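Long-range contacts in heme-degrading monooxygenase HmoB (Mycobacterium tuberculosis, PDB 6DS7), which oxidatively degrades the heme porphyrin ring to mycobilins, releasing free iron, with electrons from a suitable donor: residues N6-P11 with P81-A86; E30-F35 with T54-D59; F38-P43 with Y50-H55. The protein carries 1 engineered substitution. All coordinates share one frame; numbering follows the deposited sequence. Where two conformers were deposited one is given.

Contact 1: N6-P11 with P81-A86. With HEM (protoporphyrin IX containing Fe), chain D.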
loop_
_atom_site.group_PDB
_atom_site.type_symbol
_atom_site.label_atom_id
_atom_site.label_comp_id
_atom_site.label_asym_id
_atom_site.label_seq_id
_atom_site.Cartn_x
_atom_site.Cartn_y
_atom_site.Cartn_z
ATOM N N ASN A 6 -1.279 -4.152 7.525
ATOM C CA ASN A 6 -0.884 -5.329 8.288
ATOM C C ASN A 6 -0.129 -6.239 7.337
ATOM O O ASN A 6 -0.696 -6.768 6.355
ATOM C CB ASN A 6 -2.059 -6.057 8.938
ATOM C CG ASN A 6 -1.628 -6.845 10.191
ATOM O OD1 ASN A 6 -0.813 -6.360 10.947
ATOM N ND2 ASN A 6 -2.193 -8.048 10.406
ATOM N N ALA A 7 1.134 -6.409 7.628
ATOM C CA ALA A 7 2.028 -7.219 6.814
ATOM C C ALA A 7 2.091 -8.612 7.455
ATOM O O ALA A 7 2.622 -8.790 8.568
ATOM C CB ALA A 7 3.394 -6.561 6.709
ATOM N N ILE A 8 1.502 -9.580 6.765
ATOM C CA ILE A 8 1.207 -10.911 7.310
ATOM C C ILE A 8 2.184 -11.937 6.739
ATOM O O ILE A 8 2.269 -12.086 5.517
ATOM C CB ILE A 8 -0.221 -11.310 6.913
ATOM C CG1 ILE A 8 -1.200 -10.429 7.578
ATOM C CG2 ILE A 8 -0.470 -12.740 7.219
ATOM C CD1 ILE A 8 -0.748 -10.194 8.917
ATOM N N GLU A 9 2.843 -12.706 7.599
ATOM C CA GLU A 9 3.726 -13.757 7.103
ATOM C C GLU A 9 2.904 -15.021 6.957
ATOM O O GLU A 9 2.131 -15.356 7.847
ATOM C CB GLU A 9 4.905 -14.008 8.034
ATOM C CG GLU A 9 5.776 -12.783 8.333
ATOM C CD GLU A 9 6.438 -12.869 9.720
ATOM O OE1 GLU A 9 7.001 -13.947 10.060
ATOM O OE2 GLU A 9 6.407 -11.859 10.465
ATOM N N VAL A 10 3.025 -15.696 5.821
ATOM C CA VAL A 10 2.188 -16.867 5.580
ATOM C C VAL A 10 3.093 -18.045 5.241
ATOM O O VAL A 10 4.047 -17.864 4.475
ATOM C CB VAL A 10 1.173 -16.563 4.470
ATOM C CG1 VAL A 10 0.382 -17.783 4.129
ATOM C CG2 VAL A 10 0.236 -15.343 4.900
ATOM N N PRO A 11 2.905 -19.218 5.839
ATOM C CA PRO A 11 3.786 -20.356 5.519
ATOM C C PRO A 11 3.628 -20.827 4.092
ATOM O O PRO A 11 2.593 -20.648 3.446
ATOM C CB PRO A 11 3.366 -21.439 6.527
ATOM C CG PRO A 11 2.152 -20.998 7.180
ATOM C CD PRO A 11 2.013 -19.505 6.987
ATOM N N PRO A 81 -4.971 -18.851 13.720
ATOM C CA PRO A 81 -4.494 -18.209 12.484
ATOM C C PRO A 81 -3.648 -19.137 11.623
ATOM O O PRO A 81 -2.992 -20.055 12.109
ATOM C CB PRO A 81 -3.655 -17.034 12.997
ATOM C CG PRO A 81 -3.229 -17.430 14.387
ATOM C CD PRO A 81 -4.091 -18.587 14.875
ATOM N N VAL A 82 -3.669 -18.895 10.319
ATOM C CA VAL A 82 -2.717 -19.610 9.475
ATOM C C VAL A 82 -1.451 -18.766 9.303
ATOM O O VAL A 82 -0.363 -19.310 9.103
ATOM C CB VAL A 82 -3.400 -19.983 8.148
ATOM C CG1 VAL A 82 -3.934 -18.760 7.471
ATOM C CG2 VAL A 82 -2.466 -20.757 7.225
ATOM N N ALA A 83 -1.557 -17.452 9.435
ATOM C CA ALA A 83 -0.384 -16.595 9.436
ATOM C C ALA A 83 0.529 -16.942 10.605
ATOM O O ALA A 83 0.067 -17.249 11.708
ATOM C CB ALA A 83 -0.797 -15.133 9.563
ATOM N N THR A 84 1.831 -16.802 10.374
ATOM C CA THR A 84 2.874 -17.107 11.353
ATOM C C THR A 84 3.507 -15.857 11.956
ATOM O O THR A 84 4.496 -15.957 12.699
ATOM C CB THR A 84 3.966 -17.959 10.710
ATOM O OG1 THR A 84 4.489 -17.258 9.564
ATOM C CG2 THR A 84 3.374 -19.300 10.256
ATOM N N GLY A 85 2.975 -14.687 11.653
ATOM C CA GLY A 85 3.495 -13.448 12.202
ATOM C C GLY A 85 2.830 -12.272 11.514
ATOM O O GLY A 85 2.317 -12.411 10.396
ATOM N N ALA A 86 2.863 -11.101 12.135
ATOM C CA ALA A 86 2.204 -9.956 11.540
ATOM C C ALA A 86 2.887 -8.709 12.049
ATOM O O ALA A 86 3.293 -8.659 13.203
ATOM C CB ALA A 86 0.712 -9.889 11.889
HETATM C CHA HEM D . -5.524 -11.820 11.429
HETATM C CHB HEM D . -4.356 -7.425 12.917
HETATM C CHC HEM D . -6.918 -5.430 9.296
HETATM C CHD HEM D . -8.919 -9.762 8.636
HETATM C C1A HEM D . -4.904 -10.795 12.118
HETATM C C2A HEM D . -3.903 -10.946 13.163
HETATM C C3A HEM D . -3.578 -9.738 13.565
HETATM C C4A HEM D . -4.373 -8.782 12.794
HETATM C CMA HEM D . -2.560 -9.357 14.662
HETATM C CAA HEM D . -3.304 -12.290 13.674
HETATM C CBA HEM D . -2.378 -12.780 12.544
HETATM C CGA HEM D . -1.402 -13.802 13.110
HETATM O O1A HEM D . -1.865 -14.731 13.856
HETATM O O2A HEM D . -0.160 -13.699 12.823
HETATM C C1B HEM D . -4.866 -6.524 12.003
HETATM C C2B HEM D . -4.503 -5.166 11.954
HETATM C C3B HEM D . -5.186 -4.582 10.961
HETATM C C4B HEM D . -6.032 -5.577 10.353
HETATM C CMB HEM D . -3.467 -4.549 12.922
HETATM C CAB HEM D . -5.092 -3.106 10.551
HETATM C CBB HEM D . -4.906 -2.867 9.257
HETATM C C1C HEM D . -7.790 -6.399 8.865
HETATM C C2C HEM D . -8.927 -6.222 7.987
HETATM C C3C HEM D . -9.442 -7.449 7.807
HETATM C C4C HEM D . -8.679 -8.406 8.560
HETATM C CMC HEM D . -9.395 -4.881 7.348
HETATM C CAC HEM D . -10.681 -7.893 6.992
HETATM C CBC HEM D . -11.782 -7.142 6.852
HETATM C C1D HEM D . -8.083 -10.647 9.250
HETATM C C2D HEM D . -8.185 -12.085 9.086
HETATM C C3D HEM D . -7.283 -12.658 9.844
HETATM C C4D HEM D . -6.566 -11.608 10.538
HETATM C CMD HEM D . -9.239 -12.758 8.191
HETATM C CAD HEM D . -7.033 -14.178 9.992
HETATM C CBD HEM D . -5.666 -14.482 9.385
HETATM C CGD HEM D . -5.338 -15.960 9.585
HETATM O O1D HEM D . -4.158 -16.339 9.449
HETATM O O2D HEM D . -6.232 -16.784 9.904
HETATM N NA HEM D . -5.156 -9.457 11.899
HETATM N NB HEM D . -5.775 -6.754 11.002
HETATM N NC HEM D . -7.682 -7.758 9.192
HETATM N ND HEM D . -7.068 -10.387 10.134
HETATM FE FE HEM D . -6.282 -8.579 10.286
#

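Contact 2: E30-F35 with T54-D59. With HEM (protoporphyrin IX containing Fe), chain D.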
loop_
_atom_site.group_PDB
_atom_site.type_symbol
_atom_site.label_atom_id
_atom_site.label_comp_id
_atom_site.label_asym_id
_atom_site.label_seq_id
_atom_site.Cartn_x
_atom_site.Cartn_y
_atom_site.Cartn_z
ATOM N N GLU A 30 -16.530 -2.532 6.133
ATOM C CA GLU A 30 -16.878 -1.579 5.070
ATOM C C GLU A 30 -17.747 -0.411 5.553
ATOM O O GLU A 30 -17.653 0.696 5.011
ATOM C CB GLU A 30 -17.572 -2.295 3.912
ATOM C CG GLU A 30 -18.844 -3.057 4.267
ATOM C CD GLU A 30 -19.258 -4.007 3.127
ATOM O OE1 GLU A 30 -18.776 -3.793 1.973
ATOM O OE2 GLU A 30 -20.049 -4.959 3.377
ATOM N N ASN A 31 -18.553 -0.624 6.567
ATOM C CA ASN A 31 -19.486 0.369 7.095
ATOM C C ASN A 31 -18.915 1.230 8.220
ATOM O O ASN A 31 -19.623 2.107 8.717
ATOM C CB ASN A 31 -20.755 -0.342 7.589
ATOM C CG ASN A 31 -21.455 -1.083 6.469
ATOM O OD1 ASN A 31 -21.685 -0.522 5.392
ATOM N ND2 ASN A 31 -21.757 -2.366 6.694
ATOM N N SER A 32 -17.680 1.005 8.639
ATOM C CA SER A 32 -17.132 1.723 9.783
ATOM C C SER A 32 -16.931 3.221 9.484
ATOM O O SER A 32 -16.505 3.602 8.386
ATOM C CB SER A 32 -15.822 1.056 10.185
ATOM O OG SER A 32 -15.039 1.910 10.979
ATOM N N PRO A 33 -17.252 4.099 10.434
ATOM C CA PRO A 33 -17.022 5.546 10.222
ATOM C C PRO A 33 -15.563 5.845 9.885
ATOM O O PRO A 33 -14.639 5.377 10.554
ATOM C CB PRO A 33 -17.395 6.184 11.571
ATOM C CG PRO A 33 -18.156 5.110 12.332
ATOM C CD PRO A 33 -17.781 3.765 11.772
ATOM N N GLY A 34 -15.364 6.694 8.888
ATOM C CA GLY A 34 -14.024 7.135 8.525
ATOM C C GLY A 34 -13.227 6.131 7.705
ATOM O O GLY A 34 -12.090 6.430 7.290
ATOM N N PHE A 35 -13.787 4.965 7.459
ATOM C CA PHE A 35 -13.137 3.945 6.653
ATOM C C PHE A 35 -13.167 4.358 5.190
ATOM O O PHE A 35 -14.232 4.686 4.665
ATOM C CB PHE A 35 -13.857 2.615 6.831
ATOM C CG PHE A 35 -13.377 1.529 5.890
ATOM C CD1 PHE A 35 -12.104 0.976 6.048
ATOM C CD2 PHE A 35 -14.203 1.027 4.894
ATOM C CE1 PHE A 35 -11.642 -0.039 5.184
ATOM C CE2 PHE A 35 -13.732 0.024 4.009
ATOM C CZ PHE A 35 -12.461 -0.518 4.186
ATOM N N THR A 54 -5.137 -0.792 4.505
ATOM C CA THR A 54 -6.361 -0.083 4.832
ATOM C C THR A 54 -6.101 1.426 4.850
ATOM O O THR A 54 -5.038 1.903 5.263
ATOM C CB THR A 54 -6.932 -0.533 6.190
ATOM O OG1 THR A 54 -6.073 -0.094 7.258
ATOM C CG2 THR A 54 -7.011 -2.088 6.212
ATOM N N HIS A 55 -7.128 2.152 4.423
ATOM C CA HIS A 55 -7.092 3.593 4.267
ATOM C C HIS A 55 -8.134 4.193 5.186
ATOM O O HIS A 55 -9.270 3.702 5.240
ATOM C CB HIS A 55 -7.404 3.948 2.832
ATOM C CG HIS A 55 -6.459 3.364 1.841
ATOM N ND1 HIS A 55 -5.616 4.149 1.081
ATOM C CD2 HIS A 55 -6.239 2.081 1.453
ATOM C CE1 HIS A 55 -4.922 3.380 0.262
ATOM N NE2 HIS A 55 -5.287 2.126 0.457
ATOM N N TRP A 56 -7.747 5.226 5.958
ATOM C CA TRP A 56 -8.664 5.851 6.915
ATOM C C TRP A 56 -8.554 7.366 6.857
ATOM O O TRP A 56 -7.480 7.902 6.587
ATOM C CB TRP A 56 -8.397 5.392 8.374
ATOM C CG TRP A 56 -8.439 3.898 8.546
ATOM C CD1 TRP A 56 -7.428 3.022 8.304
ATOM C CD2 TRP A 56 -9.560 3.095 9.009
ATOM N NE1 TRP A 56 -7.832 1.730 8.578
ATOM C CE2 TRP A 56 -9.139 1.741 8.993
ATOM C CE3 TRP A 56 -10.872 3.386 9.408
ATOM C CZ2 TRP A 56 -9.966 0.697 9.388
ATOM C CZ3 TRP A 56 -11.707 2.317 9.807
ATOM C CH2 TRP A 56 -11.256 0.995 9.758
ATOM N N GLU A 57 -9.678 8.056 7.129
ATOM C CA GLU A 57 -9.664 9.515 7.241
ATOM C C GLU A 57 -8.823 9.955 8.429
ATOM O O GLU A 57 -8.274 11.051 8.395
ATOM C CB GLU A 57 -11.087 10.110 7.350
ATOM C CG GLU A 57 -12.069 9.556 6.293
ATOM C CD GLU A 57 -13.472 10.220 6.267
ATOM O OE1 GLU A 57 -14.065 10.486 7.348
ATOM O OE2 GLU A 57 -13.983 10.468 5.142
ATOM N N SER A 58 -8.663 9.114 9.448
ATOM C CA SER A 58 -7.854 9.532 10.582
ATOM C C SER A 58 -7.366 8.312 11.345
ATOM O O SER A 58 -7.940 7.221 11.256
ATOM C CB SER A 58 -8.646 10.465 11.526
ATOM O OG SER A 58 -9.720 9.747 12.125
ATOM N N ASP A 59 -6.316 8.530 12.135
ATOM C CA ASP A 59 -5.889 7.489 13.062
ATOM C C ASP A 59 -7.005 7.105 14.047
ATOM O O ASP A 59 -7.231 5.906 14.310
ATOM C CB ASP A 59 -4.627 7.967 13.792
ATOM C CG ASP A 59 -3.993 6.876 14.634
ATOM O OD1 ASP A 59 -3.557 5.861 14.045
ATOM O OD2 ASP A 59 -3.916 7.037 15.878
HETATM C CHA HEM D . -5.524 -11.820 11.429
HETATM C CHB HEM D . -4.356 -7.425 12.917
HETATM C CHC HEM D . -6.918 -5.430 9.296
HETATM C CHD HEM D . -8.919 -9.762 8.636
HETATM C C1A HEM D . -4.904 -10.795 12.118
HETATM C C2A HEM D . -3.903 -10.946 13.163
HETATM C C3A HEM D . -3.578 -9.738 13.565
HETATM C C4A HEM D . -4.373 -8.782 12.794
HETATM C CMA HEM D . -2.560 -9.357 14.662
HETATM C CAA HEM D . -3.304 -12.290 13.674
HETATM C CBA HEM D . -2.378 -12.780 12.544
HETATM C CGA HEM D . -1.402 -13.802 13.110
HETATM O O1A HEM D . -1.865 -14.731 13.856
HETATM O O2A HEM D . -0.160 -13.699 12.823
HETATM C C1B HEM D . -4.866 -6.524 12.003
HETATM C C2B HEM D . -4.503 -5.166 11.954
HETATM C C3B HEM D . -5.186 -4.582 10.961
HETATM C C4B HEM D . -6.032 -5.577 10.353
HETATM C CMB HEM D . -3.467 -4.549 12.922
HETATM C CAB HEM D . -5.092 -3.106 10.551
HETATM C CBB HEM D . -4.906 -2.867 9.257
HETATM C C1C HEM D . -7.790 -6.399 8.865
HETATM C C2C HEM D . -8.927 -6.222 7.987
HETATM C C3C HEM D . -9.442 -7.449 7.807
HETATM C C4C HEM D . -8.679 -8.406 8.560
HETATM C CMC HEM D . -9.395 -4.881 7.348
HETATM C CAC HEM D . -10.681 -7.893 6.992
HETATM C CBC HEM D . -11.782 -7.142 6.852
HETATM C C1D HEM D . -8.083 -10.647 9.250
HETATM C C2D HEM D . -8.185 -12.085 9.086
HETATM C C3D HEM D . -7.283 -12.658 9.844
HETATM C C4D HEM D . -6.566 -11.608 10.538
HETATM C CMD HEM D . -9.239 -12.758 8.191
HETATM C CAD HEM D . -7.033 -14.178 9.992
HETATM C CBD HEM D . -5.666 -14.482 9.385
HETATM C CGD HEM D . -5.338 -15.960 9.585
HETATM O O1D HEM D . -4.158 -16.339 9.449
HETATM O O2D HEM D . -6.232 -16.784 9.904
HETATM N NA HEM D . -5.156 -9.457 11.899
HETATM N NB HEM D . -5.775 -6.754 11.002
HETATM N NC HEM D . -7.682 -7.758 9.192
HETATM N ND HEM D . -7.068 -10.387 10.134
HETATM FE FE HEM D . -6.282 -8.579 10.286
#

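Contact 3: F38-P43 with Y50-H55. With HEM (protoporphyrin IX containing Fe), chain D.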
loop_
_atom_site.group_PDB
_atom_site.type_symbol
_atom_site.label_atom_id
_atom_site.label_comp_id
_atom_site.label_asym_id
_atom_site.label_seq_id
_atom_site.Cartn_x
_atom_site.Cartn_y
_atom_site.Cartn_z
ATOM N N PHE A 38 -10.032 -0.967 1.710
ATOM C CA PHE A 38 -8.896 -1.818 1.945
ATOM C C PHE A 38 -8.706 -2.771 0.770
ATOM O O PHE A 38 -9.598 -2.977 -0.054
ATOM C CB PHE A 38 -8.991 -2.530 3.301
ATOM C CG PHE A 38 -9.511 -3.939 3.267
ATOM C CD1 PHE A 38 -8.669 -5.010 3.082
ATOM C CD2 PHE A 38 -10.853 -4.191 3.564
ATOM C CE1 PHE A 38 -9.183 -6.337 3.132
ATOM C CE2 PHE A 38 -11.365 -5.481 3.602
ATOM C CZ PHE A 38 -10.522 -6.550 3.374
ATOM N N GLN A 39 -7.472 -3.207 0.630
ATOM C CA GLN A 39 -7.084 -4.211 -0.359
ATOM C C GLN A 39 -6.246 -5.300 0.289
ATOM O O GLN A 39 -5.343 -5.018 1.088
ATOM C CB GLN A 39 -6.294 -3.580 -1.500
ATOM C CG GLN A 39 -7.100 -2.606 -2.361
ATOM C CD GLN A 39 -6.409 -2.237 -3.711
ATOM O OE1 GLN A 39 -5.215 -1.937 -3.770
ATOM N NE2 GLN A 39 -7.188 -2.221 -4.774
ATOM N N LEU A 40 -6.546 -6.548 -0.056
ATOM C CA LEU A 40 -5.677 -7.655 0.307
ATOM C C LEU A 40 -4.718 -7.846 -0.860
ATOM O O LEU A 40 -5.174 -8.005 -1.989
ATOM C CB LEU A 40 -6.513 -8.918 0.557
ATOM C CG LEU A 40 -5.687 -10.189 0.802
ATOM C CD1 LEU A 40 -4.837 -10.053 2.069
ATOM C CD2 LEU A 40 -6.576 -11.422 0.849
ATOM N N LEU A 41 -3.407 -7.750 -0.609
ATOM C CA LEU A 41 -2.405 -7.792 -1.668
ATOM C C LEU A 41 -1.587 -9.057 -1.518
ATOM O O LEU A 41 -0.929 -9.265 -0.478
ATOM C CB LEU A 41 -1.481 -6.560 -1.650
ATOM C CG LEU A 41 -2.174 -5.185 -1.798
ATOM C CD1 LEU A 41 -1.105 -4.058 -1.826
ATOM C CD2 LEU A 41 -3.042 -5.075 -3.019
ATOM N N ARG A 42 -1.591 -9.896 -2.619
ATOM C CA ARG A 42 -0.861 -11.147 -2.683
ATOM C C ARG A 42 0.528 -10.870 -3.193
ATOM O O ARG A 42 0.665 -10.272 -4.257
ATOM C CB ARG A 42 -1.536 -12.124 -3.621
ATOM C CG ARG A 42 -0.741 -13.414 -3.795
ATOM C CD ARG A 42 -1.221 -14.122 -5.031
ATOM N NE ARG A 42 -2.631 -14.499 -4.899
ATOM C CZ ARG A 42 -3.483 -14.540 -5.908
ATOM N NH1 ARG A 42 -3.077 -14.211 -7.145
ATOM N NH2 ARG A 42 -4.736 -14.906 -5.692
ATOM N N PRO A 43 1.571 -11.268 -2.488
ATOM C CA PRO A 43 2.905 -10.897 -2.939
ATOM C C PRO A 43 3.304 -11.719 -4.142
ATOM O O PRO A 43 2.883 -12.856 -4.321
ATOM C CB PRO A 43 3.783 -11.158 -1.716
ATOM C CG PRO A 43 3.089 -12.273 -1.015
ATOM C CD PRO A 43 1.616 -12.099 -1.278
ATOM N N TYR A 50 1.906 -11.108 2.739
ATOM C CA TYR A 50 0.698 -10.446 2.252
ATOM C C TYR A 50 0.586 -9.083 2.926
ATOM O O TYR A 50 0.879 -8.955 4.116
ATOM C CB TYR A 50 -0.546 -11.262 2.590
ATOM C CG TYR A 50 -0.835 -12.437 1.695
ATOM C CD1 TYR A 50 -0.031 -13.548 1.706
ATOM C CD2 TYR A 50 -1.905 -12.412 0.820
ATOM C CE1 TYR A 50 -0.287 -14.651 0.842
ATOM C CE2 TYR A 50 -2.166 -13.488 -0.043
ATOM C CZ TYR A 50 -1.374 -14.596 0.001
ATOM O OH TYR A 50 -1.678 -15.638 -0.820
ATOM N N PHE A 51 0.137 -8.071 2.184
ATOM C CA PHE A 51 -0.164 -6.744 2.727
ATOM C C PHE A 51 -1.666 -6.542 2.767
ATOM O O PHE A 51 -2.317 -6.536 1.718
ATOM C CB PHE A 51 0.444 -5.633 1.855
ATOM C CG PHE A 51 1.913 -5.357 2.113
ATOM C CD1 PHE A 51 2.689 -6.231 2.845
ATOM C CD2 PHE A 51 2.514 -4.207 1.599
ATOM C CE1 PHE A 51 4.048 -5.987 3.066
ATOM C CE2 PHE A 51 3.832 -3.957 1.811
ATOM C CZ PHE A 51 4.626 -4.840 2.518
ATOM N N VAL A 52 -2.203 -6.296 3.951
ATOM C CA VAL A 52 -3.586 -5.867 4.131
ATOM C C VAL A 52 -3.545 -4.348 4.286
ATOM O O VAL A 52 -3.142 -3.811 5.330
ATOM C CB VAL A 52 -4.239 -6.551 5.341
ATOM C CG1 VAL A 52 -5.730 -6.156 5.420
ATOM C CG2 VAL A 52 -4.074 -8.080 5.230
ATOM N N VAL A 53 -3.895 -3.637 3.220
ATOM C CA VAL A 53 -3.700 -2.201 3.134
ATOM C C VAL A 53 -5.037 -1.525 3.395
ATOM O O VAL A 53 -5.969 -1.673 2.602
ATOM C CB VAL A 53 -3.162 -1.790 1.765
ATOM C CG1 VAL A 53 -2.801 -0.310 1.801
ATOM C CG2 VAL A 53 -1.911 -2.724 1.367
ATOM N N THR A 54 -5.137 -0.792 4.505
ATOM C CA THR A 54 -6.361 -0.083 4.832
ATOM C C THR A 54 -6.101 1.426 4.850
ATOM O O THR A 54 -5.038 1.903 5.263
ATOM C CB THR A 54 -6.932 -0.533 6.190
ATOM O OG1 THR A 54 -6.073 -0.094 7.258
ATOM C CG2 THR A 54 -7.011 -2.088 6.212
ATOM N N HIS A 55 -7.128 2.152 4.423
ATOM C CA HIS A 55 -7.092 3.593 4.267
ATOM C C HIS A 55 -8.134 4.193 5.186
ATOM O O HIS A 55 -9.270 3.702 5.240
ATOM C CB HIS A 55 -7.404 3.948 2.832
ATOM C CG HIS A 55 -6.459 3.364 1.841
ATOM N ND1 HIS A 55 -5.616 4.149 1.081
ATOM C CD2 HIS A 55 -6.239 2.081 1.453
ATOM C CE1 HIS A 55 -4.922 3.380 0.262
ATOM N NE2 HIS A 55 -5.287 2.126 0.457
HETATM C CHA HEM D . -5.524 -11.820 11.429
HETATM C CHB HEM D . -4.356 -7.425 12.917
HETATM C CHC HEM D . -6.918 -5.430 9.296
HETATM C CHD HEM D . -8.919 -9.762 8.636
HETATM C C1A HEM D . -4.904 -10.795 12.118
HETATM C C2A HEM D . -3.903 -10.946 13.163
HETATM C C3A HEM D . -3.578 -9.738 13.565
HETATM C C4A HEM D . -4.373 -8.782 12.794
HETATM C CMA HEM D . -2.560 -9.357 14.662
HETATM C CAA HEM D . -3.304 -12.290 13.674
HETATM C CBA HEM D . -2.378 -12.780 12.544
HETATM C CGA HEM D . -1.402 -13.802 13.110
HETATM O O1A HEM D . -1.865 -14.731 13.856
HETATM O O2A HEM D . -0.160 -13.699 12.823
HETATM C C1B HEM D . -4.866 -6.524 12.003
HETATM C C2B HEM D . -4.503 -5.166 11.954
HETATM C C3B HEM D . -5.186 -4.582 10.961
HETATM C C4B HEM D . -6.032 -5.577 10.353
HETATM C CMB HEM D . -3.467 -4.549 12.922
HETATM C CAB HEM D . -5.092 -3.106 10.551
HETATM C CBB HEM D . -4.906 -2.867 9.257
HETATM C C1C HEM D . -7.790 -6.399 8.865
HETATM C C2C HEM D . -8.927 -6.222 7.987
HETATM C C3C HEM D . -9.442 -7.449 7.807
HETATM C C4C HEM D . -8.679 -8.406 8.560
HETATM C CMC HEM D . -9.395 -4.881 7.348
HETATM C CAC HEM D . -10.681 -7.893 6.992
HETATM C CBC HEM D . -11.782 -7.142 6.852
HETATM C C1D HEM D . -8.083 -10.647 9.250
HETATM C C2D HEM D . -8.185 -12.085 9.086
HETATM C C3D HEM D . -7.283 -12.658 9.844
HETATM C C4D HEM D . -6.566 -11.608 10.538
HETATM C CMD HEM D . -9.239 -12.758 8.191
HETATM C CAD HEM D . -7.033 -14.178 9.992
HETATM C CBD HEM D . -5.666 -14.482 9.385
HETATM C CGD HEM D . -5.338 -15.960 9.585
HETATM O O1D HEM D . -4.158 -16.339 9.449
HETATM O O2D HEM D . -6.232 -16.784 9.904
HETATM N NA HEM D . -5.156 -9.457 11.899
HETATM N NB HEM D . -5.775 -6.754 11.002
HETATM N NC HEM D . -7.682 -7.758 9.192
HETATM N ND HEM D . -7.068 -10.387 10.134
HETATM FE FE HEM D . -6.282 -8.579 10.286
#

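Contact 1: N6-P11 with P81-A86
With CG1 of Ile8 beside its backbone N (chi1 -66°) and CG2 anti to it, the two branches of this side chain spread along the 81-86 segment and meet two alanine methyls. CD1, at the end of one branch, presses on Ala86 CB at 3.3 Å, while CG2 lies 3.4 Å from Ala83 CB. Both carbon pairs are closer than ordinary van der Waals contact, so the packing here is tight. Ile8 and Ala86 form an antiparallel non-hydrogen-bonded pair, next to which Glu9 N donates a nearly straight hydrogen bond to Gly85 O (2.9 Å, 173°). In the other direction Thr84 N reaches Glu9 O at 2.9 Å, and Thr84 OG1 adds a weak bond to the same oxygen. The Glu9 carboxylate extends past the CA of Gly85, where no side chain stands in its way. Further along, the Pro11 ring, at CD and CG, passes alongside the CG2 methyl of Thr84, the two side chains pointing opposite ways.

Within the chain, strand 85-98 is the outer neighbour of strand 2-9 in the ferredoxin-like sheet of the antibiotic biosynthesis monooxygenase family, and the turn leading into it forms part of the heme pocket. There two backbone N-H groups grip a propionate. Its oxygen O1D receives Val82 N at 2.7 Å and Ala83 N at 2.8 Å, the latter bond nearly straight. Arg21 NH1 also hydrogen-bonds to the heme. Asn6, two residues before Ile8, has its CG anti to the backbone N (chi1 -154°), which carries the amide over the porphyrin face, with ND2 3.3 Å from heme C4A; Ala86 CB packs beside this amide.

Contact 2: E30-F35 with T54-D59
Gly34 O receives Glu57 N in its carbonyl plane at 2.9 Å, with an N-H...O angle of 171°. The CA of Trp56 adds a longer C-H contact to the same oxygen, and the extended Glu57 side chain runs along Gly34, its CG close to this carbonyl. Gly34 belongs to a type II turn from Ser32 to Phe35, closed by Phe35 N on Ser32 O, and its positive phi suits a glycine. The turn delivers Phe35 opposite Trp56 as an antiparallel non-hydrogen-bonded pair. Phe35 CG lies anti to the backbone N (chi1 172°), which sends the ring across the indole. The two make an edge-to-face stack, the edge of Phe35 turned to the face of the Trp56 six-membered ring, with centroids 5.3 Å apart and planes at 66°; Phe35 CD1 stands toward the rim, 3.8 Å from Trp56 CH2. Phe35 CB covers CZ3 at 3.7 Å, and Ser32 OG approaches CZ3 from the edge, in the ring plane.

The far end of the indole is tethered by Trp56 NE1, which donates to Thr54 OG1 at 2.9 Å, the oxygen lying slightly out of the ring plane. Thr54 OG1 is also hydrogen-bonded to Lys4 O, and it packs near a heme vinyl. Phe62 meets Trp56 in another edge-to-face contact. Together these contacts should restrict rotation of the indole, which links the turn before strand 35-45 to Thr54 in the heme pocket.

Contact 3: F38-P43 with Y50-H55
Pro43 CD sits like a knob over the centre of the Tyr50 ring, 3.7 Å from the centroid and only 12° off the ring normal, a CH-pi contact in which the two side chains cross nearly at right angles. Arg42 lies alongside the same tyrosine, its CG 3.8 Å from Tyr50 OH. The polar ends of both converge outside the pair on Glu19, which forms a salt bridge with Arg42 NE and a hydrogen bond with Tyr50 OH.

On the heme-facing side, Leu40 CD1 fits into the notch between Val52 CG2, at 3.8 Å, and Tyr50 CD2, at 4.0 Å. Further along, the other methyl of Val52, CG1, packs beside the Phe38 ring at CD1. Phe38 chi1 is 98°, away from a staggered value; this turn carries the ring away from Thr54 and places its face under a heme methyl, CMC, which lies over the ring centre. At the base of the side chain, Phe38 CB touches Thr54 CG2 at 3.5 Å. On the opposite face, which carries Gln39, Leu41, Phe51 and Val53, Leu41 CD1 reaches diagonally to Val53 CG2 at 3.6 Å, while its CB faces Phe51 CB. Here Phe91 of the second subunit packs against Phe51 and Leu41, and Asp96 of that subunit hydrogen-bonds to Gln39 NE2.

Between the layers, Gln39 and Val53 exchange a reciprocal pair of backbone hydrogen bonds, as do Leu41 and Phe51; the shortest is Leu41 N to Phe51 O, 2.8 Å. The segments 38-43 and 50-55 run antiparallel, their directions 169° apart. Residues 38-43 also pair with a strand of the second subunit, so this beta hairpin carries the sheet across the interface, as expected of a dimeric alpha-beta barrel.

In the fold
All three contacts reach one antiparallel sheet and the same heme, but at different depths. Contact 3 is the buried one, near the centre of the chain, and is made of regular strand pairing with largely apolar layers on both faces; contacts 1 and 2 are partly buried and lie on opposite sides of that centre, about 23 Å apart between centres. Contact 1 joins contact 3 through backbone bonds between strands 2-9 and 50-56, while contacts 2 and 3 share Thr54 and His55. Contact 1 turns backbone N-H groups to a propionate, whereas contact 2 combines a glycine turn with an aromatic pair. Contacts 2 and 3 also touch the second subunit.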